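Local coordinates for probable mannosyltransferase KTR4 (Saccharomyces cerevisiae, PDB 5A07), which is a probable yeast mannosyltransferase with a GT-A-type fold that binds guanosine-5'-diphosphate and a manganese ion, at residues D97-K102 with V245-N250. Residues are numbered along the deposited sequence; the frame is centred on the assembly and turned at random.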
ATOM      1  N   ASP B  97      -6.183 -27.843   4.776  1.00 34.98           N
ATOM      2  CA  ASP B  97      -5.182 -28.447   3.911  1.00 31.96           C
ATOM      3  C   ASP B  97      -3.812 -28.462   4.600  1.00 33.64           C
ATOM      4  O   ASP B  97      -3.523 -27.605   5.423  1.00 34.92           O
ATOM      5  CB  ASP B  97      -5.047 -27.656   2.617  1.00 33.47           C
ATOM      6  CG  ASP B  97      -6.225 -27.819   1.670  1.00 36.08           C
ATOM      7  OD1 ASP B  97      -7.152 -28.610   1.981  1.00 41.56           O
ATOM      8  OD2 ASP B  97      -6.185 -27.204   0.547  1.00 30.23           O
ATOM      9  N   PRO B  98      -2.918 -29.396   4.236  1.00 38.44           N
ATOM     10  CA  PRO B  98      -1.579 -29.434   4.842  1.00 33.74           C
ATOM     11  C   PRO B  98      -0.776 -28.139   4.780  1.00 30.34           C
ATOM     12  O   PRO B  98      -0.072 -27.836   5.719  1.00 30.29           O
ATOM     13  CB  PRO B  98      -0.816 -30.500   4.040  1.00 37.88           C
ATOM     14  CG  PRO B  98      -1.856 -31.295   3.316  1.00 42.30           C
ATOM     15  CD  PRO B  98      -3.150 -30.494   3.269  1.00 40.63           C
ATOM     16  N   LEU B  99      -0.854 -27.372   3.695  1.00 29.67           N
ATOM     17  CA  LEU B  99      -0.133 -26.101   3.614  1.00 27.78           C
ATOM     18  C   LEU B  99      -0.813 -24.930   4.342  1.00 24.59           C
ATOM     19  O   LEU B  99      -0.268 -23.827   4.383  1.00 23.12           O
ATOM     20  CB  LEU B  99       0.105 -25.749   2.151  1.00 32.14           C
ATOM     21  CG  LEU B  99       1.047 -26.727   1.391  1.00 37.12           C
ATOM     22  CD1 LEU B  99       1.023 -26.412  -0.110  1.00 35.27           C
ATOM     23  CD2 LEU B  99       2.454 -26.632   1.936  1.00 41.04           C
ATOM     24  N   ALA B 100      -2.027 -25.120   4.854  1.00 24.69           N
ATOM     25  CA  ALA B 100      -2.752 -24.007   5.449  1.00 24.05           C
ATOM     26  C   ALA B 100      -2.037 -23.542   6.670  1.00 24.39           C
ATOM     27  O   ALA B 100      -1.699 -24.305   7.566  1.00 21.44           O
ATOM     28  CB  ALA B 100      -4.150 -24.422   5.815  1.00 26.83           C
ATOM     29  N   GLY B 101      -1.760 -22.272   6.739  1.00 22.42           N
ATOM     30  CA  GLY B 101      -1.151 -21.735   7.949  1.00 21.78           C
ATOM     31  C   GLY B 101       0.335 -21.825   7.925  1.00 25.34           C
ATOM     32  O   GLY B 101       0.968 -21.386   8.884  1.00 25.88           O
ATOM     33  N   LYS B 102       0.927 -22.385   6.876  1.00 23.27           N
ATOM     34  CA  LYS B 102       2.356 -22.723   6.943  1.00 25.37           C
ATOM     35  C   LYS B 102       3.240 -21.742   6.284  1.00 28.50           C
ATOM     36  O   LYS B 102       4.437 -21.933   6.324  1.00 28.37           O
ATOM     37  CB  LYS B 102       2.675 -24.082   6.293  1.00 29.74           C
ATOM     38  CG  LYS B 102       1.842 -25.252   6.778  1.00 33.14           C
ATOM     39  CD  LYS B 102       1.597 -25.199   8.280  1.00 44.30           C
ATOM     40  CE  LYS B 102       2.746 -25.797   9.012  1.00 51.22           C
ATOM     41  NZ  LYS B 102       2.515 -27.259   8.917  1.00 63.34           N
ATOM     42  N   VAL B 245      -3.991 -16.629   2.040  1.00 18.08           N
ATOM     43  CA  VAL B 245      -3.591 -15.500   1.241  1.00 17.59           C
ATOM     44  C   VAL B 245      -2.105 -15.463   1.025  1.00 17.22           C
ATOM     45  O   VAL B 245      -1.634 -15.264  -0.087  1.00 16.39           O
ATOM     46  CB  VAL B 245      -4.090 -14.184   1.895  1.00 17.63           C
ATOM     47  CG1 VAL B 245      -3.516 -12.949   1.251  1.00 20.73           C
ATOM     48  CG2 VAL B 245      -5.597 -14.103   1.783  1.00 17.28           C
ATOM     49  N   PHE B 246      -1.346 -15.704   2.078  1.00 16.45           N
ATOM     50  CA  PHE B 246       0.125 -15.799   1.901  1.00 18.60           C
ATOM     51  C   PHE B 246       0.525 -16.927   0.965  1.00 19.07           C
ATOM     52  O   PHE B 246       1.425 -16.758   0.130  1.00 21.25           O
ATOM     53  CB  PHE B 246       0.851 -15.941   3.237  1.00 18.23           C
ATOM     54  CG  PHE B 246       0.642 -14.824   4.207  1.00 18.48           C
ATOM     55  CD1 PHE B 246       0.677 -13.520   3.825  1.00 18.46           C
ATOM     56  CD2 PHE B 246       0.538 -15.082   5.551  1.00 23.04           C
ATOM     57  CE1 PHE B 246       0.580 -12.502   4.737  1.00 18.60           C
ATOM     58  CE2 PHE B 246       0.402 -14.038   6.473  1.00 22.44           C
ATOM     59  CZ  PHE B 246       0.429 -12.743   6.046  1.00 20.71           C
ATOM     60  N   GLN B 247      -0.114 -18.055   1.070  1.00 20.34           N
ATOM     61  CA  GLN B 247       0.213 -19.190   0.157  1.00 20.38           C
ATOM     62  C   GLN B 247      -0.208 -18.868  -1.273  1.00 21.86           C
ATOM     63  O   GLN B 247       0.455 -19.302  -2.190  1.00 19.98           O
ATOM     64  CB  GLN B 247      -0.407 -20.548   0.621  1.00 19.35           C
ATOM     65  CG  GLN B 247       0.135 -21.031   1.959  1.00 21.30           C
ATOM     66  CD  GLN B 247       1.589 -21.519   1.927  1.00 23.39           C
ATOM     67  OE1 GLN B 247       2.384 -21.035   1.177  1.00 28.47           O
ATOM     68  NE2 GLN B 247       1.908 -22.499   2.772  1.00 23.83           N
ATOM     69  N   PHE B 248      -1.324 -18.139  -1.469  1.00 17.69           N
ATOM     70  CA  PHE B 248      -1.680 -17.680  -2.777  1.00 18.06           C
ATOM     71  C   PHE B 248      -0.600 -16.805  -3.369  1.00 18.15           C
ATOM     72  O   PHE B 248      -0.181 -16.974  -4.534  1.00 19.81           O
ATOM     73  CB  PHE B 248      -3.024 -16.949  -2.758  1.00 18.68           C
ATOM     74  CG  PHE B 248      -3.288 -16.173  -3.985  1.00 18.47           C
ATOM     75  CD1 PHE B 248      -3.838 -16.780  -5.092  1.00 19.10           C
ATOM     76  CD2 PHE B 248      -2.946 -14.812  -4.053  1.00 18.20           C
ATOM     77  CE1 PHE B 248      -4.036 -16.089  -6.286  1.00 19.97           C
ATOM     78  CE2 PHE B 248      -3.176 -14.083  -5.229  1.00 18.70           C
ATOM     79  CZ  PHE B 248      -3.698 -14.727  -6.360  1.00 20.24           C
ATOM     80  N   MET B 249      -0.065 -15.912  -2.557  1.00 18.72           N
ATOM     81  CA  MET B 249       1.008 -15.002  -3.032  1.00 18.91           C
ATOM     82  C   MET B 249       2.235 -15.821  -3.468  1.00 20.95           C
ATOM     83  O   MET B 249       2.856 -15.569  -4.514  1.00 19.86           O
ATOM     84  CB  MET B 249       1.478 -14.033  -1.935  1.00 19.73           C
ATOM     85  CG  MET B 249       0.470 -13.128  -1.258  1.00 23.77           C
ATOM     86  SD  MET B 249      -0.168 -11.980  -2.397  1.00 27.48           S
ATOM     87  CE  MET B 249       1.172 -10.752  -2.375  1.00 23.90           C
ATOM     88  N   ASN B 250       2.619 -16.725  -2.615  1.00 20.72           N
ATOM     89  CA  ASN B 250       3.803 -17.516  -2.853  1.00 26.43           C
ATOM     90  C   ASN B 250       3.634 -18.404  -4.089  1.00 26.35           C
ATOM     91  O   ASN B 250       4.498 -18.420  -4.982  1.00 26.50           O
ATOM     92  CB  ASN B 250       4.082 -18.402  -1.637  1.00 27.99           C
ATOM     93  CG  ASN B 250       5.444 -19.004  -1.708  1.00 34.71           C
ATOM     94  OD1 ASN B 250       6.431 -18.342  -1.511  1.00 32.68           O
ATOM     95  ND2 ASN B 250       5.490 -20.237  -2.103  1.00 42.50           N
TER
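Gln247 reaches from the helical segment 245-250 to the loop 97-102 and donates an N-H of its amide NE2 to the carbonyl O of Leu99, at 3.0 Å. The bond is nearly straight (171° at the hydrogen), and the acceptor lies close to the amide plane of Gln247. On the loop side the donor arrives in the carbonyl plane, on a lone pair, with a C=O...N angle of 134°. A bend at chi2 (-71°) carries the amide round to this oxygen. The same oxygen accepts the backbone N of Lys102, 3.1 Å away, which closes the type II turn from Leu99 to Lys102, so the helix side chain bonds to the very carbonyl that closes the turn. NE2 sits 3.8 Å from CB of Leu99 and 3.9 Å from CB of Lys102, touching the base of each side chain, while the rest of the lysine chain, bent at three successive torsions, takes no part. Gly101 has a positive phi, at which a CB would press on the carbonyl O of Ala100. Its N bonds to Asp244, whose carboxylate also receives the backbone N of Gln247, a second tie between turn and helix. The contact lies at the surface, joining the loop that leads into strand 105-110 to helix 245-251, whose buried side chains Phe246 and Met249 pack on strands 227-230 and 322-325 of the mixed sheet.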